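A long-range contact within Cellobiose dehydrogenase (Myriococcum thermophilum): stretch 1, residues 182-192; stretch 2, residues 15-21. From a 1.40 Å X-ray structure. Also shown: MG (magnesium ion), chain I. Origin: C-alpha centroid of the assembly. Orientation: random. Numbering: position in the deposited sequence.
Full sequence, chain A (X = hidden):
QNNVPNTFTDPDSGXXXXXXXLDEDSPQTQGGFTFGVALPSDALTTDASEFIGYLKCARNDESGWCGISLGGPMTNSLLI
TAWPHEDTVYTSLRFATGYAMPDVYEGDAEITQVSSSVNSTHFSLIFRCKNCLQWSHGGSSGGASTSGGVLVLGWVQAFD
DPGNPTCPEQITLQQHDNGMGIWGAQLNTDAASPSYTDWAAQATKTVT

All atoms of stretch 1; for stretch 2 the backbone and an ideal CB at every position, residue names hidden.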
# COMPACT_ATOMS: atom_id res chain seq x y z
N ILE A 182 -13.40 2.87 -0.84
CA ILE A 182 -12.78 3.82 0.10
C ILE A 182 -13.30 3.51 1.50
O ILE A 182 -14.51 3.25 1.66
CB ILE A 182 -13.15 5.28 -0.25
CG1 ILE A 182 -12.63 5.64 -1.65
CG2 ILE A 182 -12.56 6.26 0.78
CD1 ILE A 182 -13.08 7.02 -2.17
N TRP A 183 -12.42 3.54 2.51
CA TRP A 183 -12.88 3.27 3.86
C TRP A 183 -12.07 4.07 4.88
O TRP A 183 -11.00 4.58 4.58
CB TRP A 183 -12.83 1.76 4.16
CG TRP A 183 -11.49 1.21 4.67
CD1 TRP A 183 -11.21 0.84 5.96
CD2 TRP A 183 -10.29 0.98 3.91
NE1 TRP A 183 -9.91 0.40 6.04
CE2 TRP A 183 -9.32 0.47 4.81
CE3 TRP A 183 -9.94 1.16 2.56
CZ2 TRP A 183 -8.03 0.12 4.40
CZ3 TRP A 183 -8.66 0.82 2.15
CH2 TRP A 183 -7.71 0.30 3.07
N GLY A 184 -12.62 4.19 6.08
CA GLY A 184 -11.92 4.78 7.20
C GLY A 184 -11.10 3.73 7.93
O GLY A 184 -11.65 2.87 8.63
N ALA A 185 -9.79 3.81 7.76
CA ALA A 185 -8.87 2.87 8.40
C ALA A 185 -8.52 3.42 9.78
O ALA A 185 -7.57 4.19 9.93
CB ALA A 185 -7.64 2.65 7.52
N GLN A 186 -9.31 3.05 10.78
CA GLN A 186 -9.07 3.51 12.14
C GLN A 186 -7.80 2.93 12.72
O GLN A 186 -7.46 1.77 12.47
CB GLN A 186 -10.26 3.17 13.05
CG GLN A 186 -11.57 3.81 12.62
CD GLN A 186 -11.60 5.27 12.96
OE1 GLN A 186 -10.68 5.78 13.61
NE2 GLN A 186 -12.66 5.97 12.54
N LEU A 187 -7.08 3.75 13.48
CA LEU A 187 -5.81 3.37 14.09
C LEU A 187 -5.95 3.24 15.60
O LEU A 187 -6.62 4.05 16.23
CB LEU A 187 -4.76 4.45 13.81
CG LEU A 187 -4.44 4.74 12.34
CD1 LEU A 187 -3.63 6.03 12.19
CD2 LEU A 187 -3.70 3.57 11.73
N ASN A 188 -5.28 2.24 16.18
CA ASN A 188 -5.18 2.17 17.63
C ASN A 188 -3.71 2.13 18.02
O ASN A 188 -2.84 2.23 17.15
CB ASN A 188 -6.01 1.01 18.21
CG ASN A 188 -5.49 -0.36 17.81
OD1 ASN A 188 -4.30 -0.55 17.58
ND2 ASN A 188 -6.40 -1.34 17.73
N THR A 189 -3.44 1.97 19.31
CA THR A 189 -2.07 2.09 19.81
C THR A 189 -1.14 0.98 19.32
O THR A 189 0.08 1.13 19.39
CB THR A 189 -2.02 2.20 21.35
OG1 THR A 189 -2.70 1.09 21.94
CG2 THR A 189 -2.68 3.49 21.82
N ASP A 190 -1.70 -0.12 18.83
CA ASP A 190 -0.86 -1.20 18.28
C ASP A 190 -0.13 -0.71 17.03
O ASP A 190 0.87 -1.30 16.64
CB ASP A 190 -1.69 -2.44 17.93
CG ASP A 190 -2.31 -3.10 19.14
OD1 ASP A 190 -1.83 -2.87 20.27
OD2 ASP A 190 -3.26 -3.89 18.93
N ALA A 191 -0.65 0.35 16.41
CA ALA A 191 -0.09 0.83 15.15
C ALA A 191 1.18 1.67 15.31
O ALA A 191 1.86 1.98 14.32
CB ALA A 191 -1.14 1.64 14.39
N ALA A 192 1.51 2.04 16.54
CA ALA A 192 2.64 2.94 16.77
C ALA A 192 3.50 2.32 17.84
O ALA A 192 3.01 2.05 18.94
CB ALA A 192 2.15 4.32 17.22
N UNK A 15 7.36 -7.27 12.94
CA UNK A 15 6.73 -5.95 12.84
C UNK A 15 5.25 -6.14 13.13
O UNK A 15 4.63 -7.06 12.63
CB UNK A 15 6.95 -5.31 11.47
N UNK A 16 4.70 -5.27 13.97
CA UNK A 16 3.28 -5.34 14.30
C UNK A 16 2.53 -4.26 13.53
O UNK A 16 2.94 -3.09 13.51
CB UNK A 16 3.06 -5.18 15.81
N UNK A 17 1.44 -4.67 12.88
CA UNK A 17 0.62 -3.78 12.07
C UNK A 17 -0.81 -3.67 12.60
O UNK A 17 -1.34 -4.66 13.13
CB UNK A 17 0.60 -4.27 10.62
N UNK A 18 -1.46 -2.53 12.39
CA UNK A 18 -2.92 -2.48 12.34
C UNK A 18 -3.29 -2.87 10.92
O UNK A 18 -2.64 -2.40 9.98
CB UNK A 18 -3.47 -1.10 12.72
N UNK A 19 -4.30 -3.71 10.73
CA UNK A 19 -4.69 -4.13 9.38
C UNK A 19 -6.20 -4.00 9.12
O UNK A 19 -7.02 -4.02 10.05
CB UNK A 19 -4.26 -5.58 9.15
N UNK A 20 -6.55 -3.86 7.85
CA UNK A 20 -7.93 -3.85 7.41
C UNK A 20 -7.96 -4.59 6.09
O UNK A 20 -6.97 -4.64 5.37
CB UNK A 20 -8.48 -2.43 7.28
N UNK A 21 -9.10 -5.18 5.78
CA UNK A 21 -9.18 -5.93 4.56
C UNK A 21 -10.53 -6.56 4.33
O UNK A 21 -11.51 -6.23 4.99
CB UNK A 21 -8.10 -7.01 4.55
MG MG I . -9.76 6.64 15.15

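Stretch 2 runs nearly antiparallel to strand 182-186, at 157°, but the axes come no nearer than 7.8 Å. Between the two stretches no backbone hydrogen bonds form, so side chains and water must fill the gap.

Position 15 lies at the far end, and nothing of stretch 1 comes within 5.5 Å of its ideal CB. Stretch 1 therefore sets no preference here; the residue is I15.

At position 16 the CA-to-CB bond points toward stretch 1, and the ideal CB sits 4.5 Å from D190 O. The backbone angles, -102/130, are extended and suit a beta-branched residue, while the moderate distance leaves room for a small or medium side chain; valine, threonine or serine would all be reasonable. The residue is T16. T16 CG2 approaches D190 O at 4.0 Å, and T16 OG1 is hydrogen-bonded elsewhere in the structure. The polar link to stretch 1 is made by the backbone instead: water 1 donates to T16 O at 2.6 Å and to D190 O at 2.9 Å, tying the two carbonyls together.

Position 17 points away, as alternation along a strand requires, and stretch 1 cannot choose its side chain. It is F17.

Position 18 faces the turn that follows the strand of stretch 1. Its ideal CB is 4.0 Å from A191 CB and 4.8 Å from L187 CD2, so apolar atoms lie close beside the base of the side chain. Farther out, however, the turn offers a backbone donor, N188 N, beside a side-chain acceptor, N188 OD1. A short polar side chain suits this place: aspartate could accept from the donor, though its other oxygen would face N188 OD1; a carboxamide can answer both atoms. The residue is N18, with chi1 at -93°, between the usual wells. N18 OD1 accepts from N188 N at 2.9 Å, and N18 ND2 donates to N188 OD1 at 3.0 Å, both nearly straight. N188 OD1 also accepts from D190 N at 2.9 Å, so the amide bonds to an atom that already braces the turn.

Position 19 points away again, with nothing of stretch 1 near its ideal CB; threonine occupies it, T19.

Position 20 points toward the strand. Its ideal CB is 3.4 Å from W183 NE1 and 5.2 Å from A185 CB, while farther along lie the carbonyl oxygen Q186 O and the CD2 methyl of L187. A long side chain can span this region; phenylalanine, leucine or methionine could cover the apolar part, but a large aromatic with a donor could also reach the carbonyl. The residue is W20. A185 CB sits over one face of the W20 six-membered ring, 3.5 Å from the centroid; at the ring edge, W20 NE1 donates to Q186 O at 3.1 Å, and W20 CZ2 meets L187 CD2 at 3.9 Å. The W183 ring lies obliquely beside it.

Position 21 has backbone angles of 180/-167, an extreme extension that favours glycine, and its ideal CB would point away. It is G21.

Stretch 2, residues 15-21: ITFNTWG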
# COMPACT_ATOMS: atom_id res chain seq x y z
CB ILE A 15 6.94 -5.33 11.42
CG1 ILE A 15 8.44 -5.09 11.16
CG2 ILE A 15 6.17 -4.00 11.27
CD1 ILE A 15 8.78 -4.79 9.69
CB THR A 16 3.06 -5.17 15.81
OG1 THR A 16 3.71 -6.25 16.50
CG2 THR A 16 1.59 -5.18 16.16
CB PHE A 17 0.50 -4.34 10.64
CG PHE A 17 1.82 -4.53 9.93
CD1 PHE A 17 2.53 -5.71 10.08
CD2 PHE A 17 2.32 -3.56 9.08
CE1 PHE A 17 3.73 -5.89 9.43
CE2 PHE A 17 3.51 -3.73 8.41
CZ PHE A 17 4.23 -4.91 8.59
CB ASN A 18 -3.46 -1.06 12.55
CG ASN A 18 -3.80 -0.74 14.00
OD1 ASN A 18 -4.19 0.38 14.28
ND2 ASN A 18 -3.65 -1.71 14.92
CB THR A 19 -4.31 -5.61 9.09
OG1 THR A 19 -5.12 -6.48 9.90
CG2 THR A 19 -2.81 -5.88 9.32
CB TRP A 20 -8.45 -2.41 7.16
CG TRP A 20 -8.03 -1.43 8.26
CD1 TRP A 20 -8.77 -1.04 9.34
CD2 TRP A 20 -6.76 -0.78 8.38
NE1 TRP A 20 -8.03 -0.18 10.12
CE2 TRP A 20 -6.80 0.00 9.55
CE3 TRP A 20 -5.60 -0.76 7.59
CZ2 TRP A 20 -5.72 0.78 9.97
CZ3 TRP A 20 -4.53 -0.00 8.01
CH2 TRP A 20 -4.60 0.78 9.19
O HOH W 1 3.35 -1.03 15.07
O HOH W 2 -8.99 4.84 15.94
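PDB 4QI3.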